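Cytochrome P450 (Picrophilus torridus, PDB 2RFB) is a heme-thiolate protein that probably acts as a monooxygenase, inserting one atom of molecular oxygen into an organic substrate. Local coordinates at residues K178-Y181 and I182-L185; V145-L148 and L149-K153; K122-S125 and D126-G130. All blocks are in the same frame, centred on the assembly; numbering follows the deposited sequence.

Interaction 1 of 3, residues K178-Y181 and I182-L185; sequences KIKY and IMLL. With HEM (protoporphyrin IX containing Fe), chain G.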
loop_
_atom_site.group_PDB
_atom_site.type_symbol
_atom_site.label_atom_id
_atom_site.label_comp_id
_atom_site.label_asym_id
_atom_site.label_seq_id
_atom_site.Cartn_x
_atom_site.Cartn_y
_atom_site.Cartn_z
ATOM N N LYS A 178 4.828 17.595 -9.061
ATOM C CA LYS A 178 5.167 17.577 -7.662
ATOM C C LYS A 178 3.935 17.213 -6.820
ATOM O O LYS A 178 4.044 16.387 -5.906
ATOM C CB LYS A 178 5.797 18.910 -7.227
ATOM C CG LYS A 178 7.210 19.198 -7.756
ATOM C CD LYS A 178 7.513 20.722 -7.730
ATOM C CE LYS A 178 8.838 21.027 -8.386
ATOM N NZ LYS A 178 8.916 22.393 -9.026
ATOM N N ILE A 179 2.769 17.808 -7.108
ATOM C CA ILE A 179 1.569 17.500 -6.318
ATOM C C ILE A 179 1.186 16.038 -6.495
ATOM O O ILE A 179 0.960 15.309 -5.499
ATOM C CB ILE A 179 0.353 18.338 -6.697
ATOM C CG1 ILE A 179 0.694 19.836 -6.810
ATOM C CG2 ILE A 179 -0.832 18.055 -5.736
ATOM C CD1 ILE A 179 0.932 20.560 -5.520
ATOM N N LYS A 180 1.138 15.600 -7.757
ATOM C CA LYS A 180 0.710 14.243 -8.034
ATOM C C LYS A 180 1.658 13.245 -7.363
ATOM O O LYS A 180 1.201 12.208 -6.853
ATOM C CB LYS A 180 0.587 13.962 -9.535
ATOM C CG LYS A 180 -0.460 14.787 -10.284
ATOM C CD LYS A 180 -1.865 14.719 -9.668
ATOM C CE LYS A 180 -2.888 15.551 -10.479
ATOM N NZ LYS A 180 -2.466 15.721 -11.920
ATOM N N TYR A 181 2.950 13.577 -7.315
ATOM C CA TYR A 181 3.977 12.711 -6.687
ATOM C C TYR A 181 3.622 12.473 -5.231
ATOM O O TYR A 181 3.549 11.338 -4.773
ATOM C CB TYR A 181 5.390 13.367 -6.777
ATOM C CG TYR A 181 6.590 12.412 -6.705
ATOM C CD1 TYR A 181 7.427 12.212 -7.822
ATOM C CD2 TYR A 181 6.909 11.750 -5.523
ATOM C CE1 TYR A 181 8.527 11.358 -7.752
ATOM C CE2 TYR A 181 8.030 10.882 -5.441
ATOM C CZ TYR A 181 8.818 10.692 -6.552
ATOM O OH TYR A 181 9.904 9.854 -6.460
ATOM N N ILE A 182 3.374 13.570 -4.523
ATOM C CA ILE A 182 2.923 13.545 -3.135
ATOM C C ILE A 182 1.596 12.819 -3.023
ATOM O O ILE A 182 1.448 11.938 -2.187
ATOM C CB ILE A 182 2.843 14.982 -2.631
ATOM C CG1 ILE A 182 4.263 15.498 -2.389
ATOM C CG2 ILE A 182 1.942 15.156 -1.408
ATOM C CD1 ILE A 182 4.299 16.987 -2.380
ATOM N N MET A 183 0.654 13.127 -3.904
ATOM C CA MET A 183 -0.600 12.390 -3.918
ATOM C C MET A 183 -0.417 10.883 -4.047
ATOM O O MET A 183 -1.100 10.120 -3.382
ATOM C CB MET A 183 -1.524 12.912 -4.999
ATOM C CG MET A 183 -2.187 14.175 -4.613
ATOM S SD MET A 183 -3.167 14.796 -5.971
ATOM C CE MET A 183 -4.511 13.618 -5.994
ATOM N N LEU A 184 0.512 10.448 -4.890
ATOM C CA LEU A 184 0.749 9.016 -5.067
ATOM C C LEU A 184 1.314 8.428 -3.822
ATOM O O LEU A 184 0.926 7.345 -3.453
ATOM C CB LEU A 184 1.680 8.729 -6.239
ATOM C CG LEU A 184 2.195 7.308 -6.456
ATOM C CD1 LEU A 184 1.032 6.346 -6.625
ATOM C CD2 LEU A 184 3.121 7.274 -7.703
ATOM N N LEU A 185 2.216 9.113 -3.143
ATOM C CA LEU A 185 2.673 8.613 -1.830
ATOM C C LEU A 185 1.583 8.480 -0.762
ATOM O O LEU A 185 1.623 7.558 0.089
ATOM C CB LEU A 185 3.790 9.494 -1.273
ATOM C CG LEU A 185 4.980 9.591 -2.231
ATOM C CD1 LEU A 185 6.021 10.595 -1.704
ATOM C CD2 LEU A 185 5.549 8.218 -2.413
HETATM C CHA HEM G . 3.449 0.323 -5.521
HETATM C CHB HEM G . 1.147 -2.851 -2.536
HETATM C CHC HEM G . 2.152 0.250 1.194
HETATM C CHD HEM G . 3.788 3.708 -1.838
HETATM C C1A HEM G . 2.781 -0.805 -5.016
HETATM C C2A HEM G . 2.432 -1.982 -5.776
HETATM C C3A HEM G . 1.796 -2.843 -4.918
HETATM C C4A HEM G . 1.776 -2.218 -3.646
HETATM C CMA HEM G . 1.148 -4.306 -5.115
HETATM C CAA HEM G . 2.750 -2.182 -7.299
HETATM C CBA HEM G . 1.605 -1.678 -8.215
HETATM C CGA HEM G . 2.034 -2.066 -9.604
HETATM O O1A HEM G . 3.002 -2.893 -9.782
HETATM O O2A HEM G . 1.397 -1.547 -10.542
HETATM C C1B HEM G . 1.242 -2.297 -1.244
HETATM C C2B HEM G . 0.907 -2.934 0.007
HETATM C C3B HEM G . 1.209 -2.004 0.972
HETATM C C4B HEM G . 1.720 -0.837 0.361
HETATM C CMB HEM G . 0.319 -4.413 0.079
HETATM C CAB HEM G . 1.124 -1.866 2.572
HETATM C CBB HEM G . 1.059 -2.975 3.466
HETATM C C1C HEM G . 2.783 1.483 0.804
HETATM C C2C HEM G . 3.317 2.640 1.558
HETATM C C3C HEM G . 3.738 3.558 0.652
HETATM C C4C HEM G . 3.474 3.061 -0.640
HETATM C CMC HEM G . 3.443 2.923 3.124
HETATM C CAC HEM G . 4.434 4.948 0.937
HETATM C CBC HEM G . 3.973 6.102 0.421
HETATM C C1D HEM G . 3.850 3.083 -3.126
HETATM C C2D HEM G . 4.300 3.710 -4.348
HETATM C C3D HEM G . 4.150 2.637 -5.442
HETATM C C4D HEM G . 3.671 1.491 -4.780
HETATM C CMD HEM G . 4.787 5.177 -4.573
HETATM C CAD HEM G . 4.443 2.644 -6.981
HETATM C CBD HEM G . 5.947 2.343 -7.169
HETATM C CGD HEM G . 6.302 2.354 -8.621
HETATM O O1D HEM G . 5.352 2.305 -9.467
HETATM O O2D HEM G . 7.526 2.421 -8.944
HETATM N NA HEM G . 2.377 -0.984 -3.689
HETATM N NB HEM G . 1.773 -0.997 -0.988
HETATM N NC HEM G . 2.927 1.811 -0.545
HETATM N ND HEM G . 3.476 1.750 -3.423
HETATM FE FE HEM G . 2.854 0.383 -2.146
#

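Interaction 2 of 3, residues V145-L148 and L149-K153; sequences VSRL and LEIFK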
loop_
_atom_site.group_PDB
_atom_site.type_symbol
_atom_site.label_atom_id
_atom_site.label_comp_id
_atom_site.label_asym_id
_atom_site.label_seq_id
_atom_site.Cartn_x
_atom_site.Cartn_y
_atom_site.Cartn_z
ATOM N N VAL A 145 -4.011 22.670 -1.358
ATOM C CA VAL A 145 -3.126 22.902 -2.489
ATOM C C VAL A 145 -2.511 24.271 -2.321
ATOM O O VAL A 145 -1.329 24.484 -2.522
ATOM C CB VAL A 145 -3.917 22.764 -3.828
ATOM C CG1 VAL A 145 -3.263 23.472 -4.979
ATOM C CG2 VAL A 145 -4.100 21.316 -4.154
ATOM N N SER A 146 -3.326 25.214 -1.929
ATOM C CA SER A 146 -2.797 26.495 -1.542
ATOM C C SER A 146 -1.655 26.366 -0.494
ATOM O O SER A 146 -0.556 26.840 -0.738
ATOM C CB SER A 146 -3.911 27.386 -1.071
ATOM O OG SER A 146 -3.369 28.659 -0.821
ATOM N N ARG A 147 -1.885 25.709 0.641
ATOM C CA ARG A 147 -0.808 25.518 1.629
ATOM C C ARG A 147 0.390 24.791 1.027
ATOM O O ARG A 147 1.531 25.155 1.284
ATOM C CB ARG A 147 -1.276 24.761 2.882
ATOM C CG ARG A 147 -1.907 25.606 3.973
ATOM C CD ARG A 147 -1.025 26.779 4.478
ATOM N NE ARG A 147 0.341 26.356 4.812
ATOM C CZ ARG A 147 1.401 27.168 4.861
ATOM N NH1 ARG A 147 1.278 28.485 4.608
ATOM N NH2 ARG A 147 2.594 26.663 5.173
ATOM N N LEU A 148 0.122 23.781 0.215
ATOM C CA LEU A 148 1.190 23.017 -0.426
ATOM C C LEU A 148 2.198 23.895 -1.153
ATOM O O LEU A 148 3.407 23.660 -1.076
ATOM C CB LEU A 148 0.623 21.970 -1.391
ATOM C CG LEU A 148 0.149 20.669 -0.737
ATOM C CD1 LEU A 148 -0.355 19.696 -1.789
ATOM C CD2 LEU A 148 1.257 19.989 0.124
ATOM N N LEU A 149 1.691 24.898 -1.857
ATOM C CA LEU A 149 2.522 25.770 -2.636
ATOM C C LEU A 149 3.395 26.631 -1.734
ATOM O O LEU A 149 4.543 26.901 -2.052
ATOM C CB LEU A 149 1.661 26.629 -3.570
ATOM C CG LEU A 149 0.923 25.870 -4.697
ATOM C CD1 LEU A 149 0.128 26.831 -5.566
ATOM C CD2 LEU A 149 1.854 25.025 -5.575
ATOM N N GLU A 150 2.853 27.051 -0.599
ATOM C CA GLU A 150 3.649 27.764 0.393
ATOM C C GLU A 150 4.765 26.864 0.947
ATOM O O GLU A 150 5.893 27.291 1.080
ATOM C CB GLU A 150 2.750 28.333 1.500
ATOM C CG GLU A 150 2.439 29.876 1.448
ATOM C CD GLU A 150 2.638 30.562 0.072
ATOM O OE1 GLU A 150 2.139 30.051 -0.969
ATOM O OE2 GLU A 150 3.273 31.656 0.043
ATOM N N ILE A 151 4.465 25.604 1.211
ATOM C CA ILE A 151 5.444 24.721 1.802
ATOM C C ILE A 151 6.585 24.466 0.837
ATOM O O ILE A 151 7.758 24.601 1.204
ATOM C CB ILE A 151 4.818 23.408 2.208
ATOM C CG1 ILE A 151 3.783 23.670 3.303
ATOM C CG2 ILE A 151 5.896 22.448 2.674
ATOM C CD1 ILE A 151 2.642 22.691 3.291
ATOM N N PHE A 152 6.238 24.141 -0.405
ATOM C CA PHE A 152 7.233 23.959 -1.453
ATOM C C PHE A 152 8.281 25.068 -1.511
ATOM O O PHE A 152 9.408 24.837 -1.956
ATOM C CB PHE A 152 6.571 23.783 -2.816
ATOM C CG PHE A 152 6.234 22.363 -3.136
ATOM C CD1 PHE A 152 4.916 21.952 -3.239
ATOM C CD2 PHE A 152 7.237 21.422 -3.309
ATOM C CE1 PHE A 152 4.620 20.650 -3.514
ATOM C CE2 PHE A 152 6.934 20.106 -3.582
ATOM C CZ PHE A 152 5.632 19.723 -3.682
ATOM N N LYS A 153 7.927 26.267 -1.055
ATOM C CA LYS A 153 8.856 27.386 -1.171
ATOM C C LYS A 153 9.604 27.728 0.108
ATOM O O LYS A 153 10.634 28.373 0.058
ATOM C CB LYS A 153 8.208 28.592 -1.860
ATOM C CG LYS A 153 8.316 28.495 -3.406
ATOM C CD LYS A 153 8.072 29.846 -4.109
ATOM C CE LYS A 153 8.816 29.964 -5.458
ATOM N NZ LYS A 153 8.446 28.885 -6.426
#

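Interaction 3 of 3, residues K122-S125 and D126-G130; sequences KLWS and DYIIG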
loop_
_atom_site.group_PDB
_atom_site.type_symbol
_atom_site.label_atom_id
_atom_site.label_comp_id
_atom_site.label_asym_id
_atom_site.label_seq_id
_atom_site.Cartn_x
_atom_site.Cartn_y
_atom_site.Cartn_z
ATOM N N LYS A 122 -4.864 16.176 7.196
ATOM C CA LYS A 122 -5.586 14.948 7.495
ATOM C C LYS A 122 -6.980 14.936 6.836
ATOM O O LYS A 122 -7.421 13.902 6.328
ATOM C CB LYS A 122 -5.696 14.746 9.012
ATOM C CG LYS A 122 -4.380 14.413 9.750
ATOM C CD LYS A 122 -4.548 14.910 11.211
ATOM C CE LYS A 122 -3.621 14.247 12.261
ATOM N NZ LYS A 122 -4.148 14.500 13.691
ATOM N N LEU A 123 -7.662 16.072 6.815
ATOM C CA LEU A 123 -8.946 16.165 6.116
ATOM C C LEU A 123 -8.740 15.925 4.609
ATOM O O LEU A 123 -9.376 15.063 4.009
ATOM C CB LEU A 123 -9.607 17.512 6.395
ATOM C CG LEU A 123 -11.126 17.651 6.268
ATOM C CD1 LEU A 123 -11.884 16.827 7.304
ATOM C CD2 LEU A 123 -11.513 19.127 6.404
ATOM N N TRP A 124 -7.799 16.637 4.013
ATOM C CA TRP A 124 -7.483 16.448 2.619
ATOM C C TRP A 124 -7.096 15.014 2.346
ATOM O O TRP A 124 -7.633 14.371 1.440
ATOM C CB TRP A 124 -6.348 17.384 2.233
ATOM C CG TRP A 124 -5.974 17.379 0.803
ATOM C CD1 TRP A 124 -6.708 17.845 -0.245
ATOM C CD2 TRP A 124 -4.740 16.915 0.251
ATOM N NE1 TRP A 124 -6.010 17.703 -1.420
ATOM C CE2 TRP A 124 -4.792 17.149 -1.140
ATOM C CE3 TRP A 124 -3.587 16.351 0.803
ATOM C CZ2 TRP A 124 -3.748 16.825 -1.986
ATOM C CZ3 TRP A 124 -2.563 16.049 -0.023
ATOM C CH2 TRP A 124 -2.641 16.272 -1.417
ATOM N N SER A 125 -6.162 14.489 3.118
ATOM C CA SER A 125 -5.815 13.064 2.991
ATOM C C SER A 125 -7.063 12.102 2.992
ATOM O O SER A 125 -7.199 11.252 2.121
ATOM C CB SER A 125 -4.796 12.678 4.056
ATOM O OG SER A 125 -4.726 11.257 4.174
ATOM N N ASP A 126 -7.986 12.272 3.928
ATOM C CA ASP A 126 -9.230 11.488 3.908
ATOM C C ASP A 126 -10.045 11.600 2.612
ATOM O O ASP A 126 -10.475 10.582 2.047
ATOM C CB ASP A 126 -10.132 11.885 5.070
ATOM C CG ASP A 126 -10.034 10.947 6.241
ATOM O OD1 ASP A 126 -9.322 9.894 6.151
ATOM O OD2 ASP A 126 -10.683 11.285 7.272
ATOM N N TYR A 127 -10.271 12.814 2.136
ATOM C CA TYR A 127 -10.925 12.977 0.849
ATOM C C TYR A 127 -10.233 12.262 -0.302
ATOM O O TYR A 127 -10.891 11.760 -1.220
ATOM C CB TYR A 127 -11.023 14.454 0.491
ATOM C CG TYR A 127 -12.099 15.210 1.236
ATOM C CD1 TYR A 127 -11.778 16.049 2.290
ATOM C CD2 TYR A 127 -13.432 15.078 0.887
ATOM C CE1 TYR A 127 -12.737 16.769 2.954
ATOM C CE2 TYR A 127 -14.425 15.799 1.560
ATOM C CZ TYR A 127 -14.061 16.629 2.595
ATOM O OH TYR A 127 -15.019 17.314 3.270
ATOM N N ILE A 128 -8.912 12.236 -0.267
ATOM C CA ILE A 128 -8.119 11.989 -1.470
ATOM C C ILE A 128 -7.866 10.493 -1.605
ATOM O O ILE A 128 -7.867 9.957 -2.706
ATOM C CB ILE A 128 -6.820 12.926 -1.452
ATOM C CG1 ILE A 128 -7.018 14.189 -2.309
ATOM C CG2 ILE A 128 -5.492 12.215 -1.712
ATOM C CD1 ILE A 128 -7.233 13.938 -3.812
ATOM N N ILE A 129 -7.665 9.818 -0.469
ATOM C CA ILE A 129 -7.558 8.379 -0.440
ATOM C C ILE A 129 -8.956 7.783 -0.594
ATOM O O ILE A 129 -9.106 6.583 -0.812
ATOM C CB ILE A 129 -6.888 7.859 0.852
ATOM C CG1 ILE A 129 -7.839 7.891 2.058
ATOM C CG2 ILE A 129 -5.634 8.602 1.154
ATOM C CD1 ILE A 129 -7.218 7.410 3.378
ATOM N N GLY A 130 -9.982 8.621 -0.453
ATOM C CA GLY A 130 -11.366 8.166 -0.588
ATOM C C GLY A 130 -12.159 7.856 0.680
ATOM O O GLY A 130 -13.345 7.554 0.585
#

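Interaction 1 of 3, residues K178-Y181 and I182-L185
Met183 sets its sulfur against two side chains of the preceding turn. SD is 4.0 Å from CG2 of Ile179, whose side chain it crosses obliquely, and 3.9 Å from CD of Lys180, beside which it runs in the same direction. These contacts are apolar and involve the aliphatic part of the lysine; its NZ reaches back to a salt bridge with Asp176. Ile182 offers CD1 to the carbonyl of Lys178, O to CD1 3.6 Å, and packs against Phe152. Aromatic packing follows on another side of the helix. There the CD1 methyl of Leu185 meets the Tyr181 ring at its edge, near the ring plane, 4.1 Å from CD2. With CG of Tyr181 turned opposite the backbone N (chi1 -156°), the phenol extends far enough for its hydroxyl to hydrogen-bond with Ser62 OG and Phe58 O. The ring is therefore held at its rim by carbon and at its far end by two polar partners.

Both segments belong to helix 175-206, which by length and position beside the heme corresponds to the long central helix of the P450 fold, named helix I. Main-chain bonds give it regular alpha geometry: Met183 N to Ile179 O is 2.7 Å long and nearly straight (171° at the hydrogen), while Leu185 N to Tyr181 O is 3.1 Å.

The contacts made here with the heme are van der Waals and come from the two leucines at the end of this stretch. Leu184 CG and Leu185 CD2 each stand 3.8 Å from the heme methyl CMD, meeting the porphyrin at its periphery.

Interaction 2 of 3, residues V145-L148 and L149-K153
Leu148 and Phe152 form the tight side of this helical turn. Phe152 N donates to Leu148 O at 2.9 Å along an almost straight bond (176° at the hydrogen), and the phenyl ring also comes close to the same carbonyl, its CD1 3.1 Å from Leu148 O. Ile151 packs nearby: its CD1 comes 3.4 Å from Arg147 O, and more loosely 4.4 Å from CD2 of Leu148. Outside the pair, Leu148 rests on Ile179, and Phe152 on Ile182 and on Leu163 of the short helix 159-164.

Helix 136-153, which probably corresponds to the G helix of the P450 fold, thus has one apolar flank facing helix 175-206 and another flank reaching solvent. On that outer flank the fit is loose. The bonds that Ser146 O accepts from Leu149 N and Glu150 N are both weak. Arg147, bent at chi2 (-55°) and chi3 (-49°), folds back so that one face of its guanidinium covers CB of Glu150, with NH1 3.4 Å from that carbon. The opposite charges do not meet: NH1 of Arg147 lies 5.9 Å from OE1 of Glu150. The arginine pairs instead through NE with Asp117, while NH2 passes 3.7 Å from CG1 of Ile151. With alanine in place of the arginine, Asp117 would probably be left without this charged mate, and the aliphatic atoms of Glu150 and Ile151 now beside the guanidinium would probably be uncovered.

Interaction 3 of 3, residues K122-S125 and D126-G130
Trp124 carries CG opposite its backbone nitrogen (chi1 -176°), and the indole so placed swings along the helix to meet Ile128. CG1 of the isoleucine sits over one face, 3.7 Å above the plane and offset toward the rim. Its distance to the centroid of the five-membered ring is 4.0 Å at 22° off the normal, which meets the criterion for a CH-pi contact. The nearest indole atom is NE1, 3.8 Å from Ile128 CG1. Leu123 has the same kind of first torsion, and its CG lies alongside Tyr127, 3.8 Å from CE1 of the ring, the two side chains pointing the same way. The Tyr127 ring is also close to the main chain: its edge faces CA of Trp124.

These residues occupy the last turns of helix 118-129, which probably corresponds to the F helix of the P450 fold. Ile128 packs on Met183 of helix 175-206, Leu123 and Tyr127 on Val140 of helix 136-153, and Trp124 reaches both helices through Ile186 and Met144.

Hydrogen bonding changes as the helix finishes. Ser125 O is gripped twice. Ile129 N approaches it at 3.0 Å, whereas Ile128 N, at 3.1 Å, comes from well above the carbonyl plane (67° out of it). Ile128 N has a further, weak bond to Trp124 O, so its hydrogen is shared between i-4 and i-3 acceptors. Ile129 also covers this carbonyl with carbon, CG2 lying 3.2 Å from Ser125 O. Gly130 then leaves helical angles with a positive phi, and OD1 of Asp126 accepts a hydrogen bond from ND2 of Asn131, just beyond the helix.

How the interactions relate
The three helices meet around interaction 1, whose centre lies about 13 Å from those of both others, which are about 17 Å apart. Ile182 CD1 packs 3.3 Å from Phe152 CZ, joining interaction 1 to interaction 2. On another side, Met183 CE is 3.5 Å from Ile128 CD1, and Met183 CG 3.8 Å from Trp124 CH2, joining it to interaction 3. The triangle closes through Leu148 CD1 and Trp124 CH2, 4.1 Å apart. Of the three, interaction 1 alone supplies heme-pocket residues. Ile129 of interaction 3 has its side chain about 10 Å from the heme, and interaction 2 lies farther out, away from the heme site.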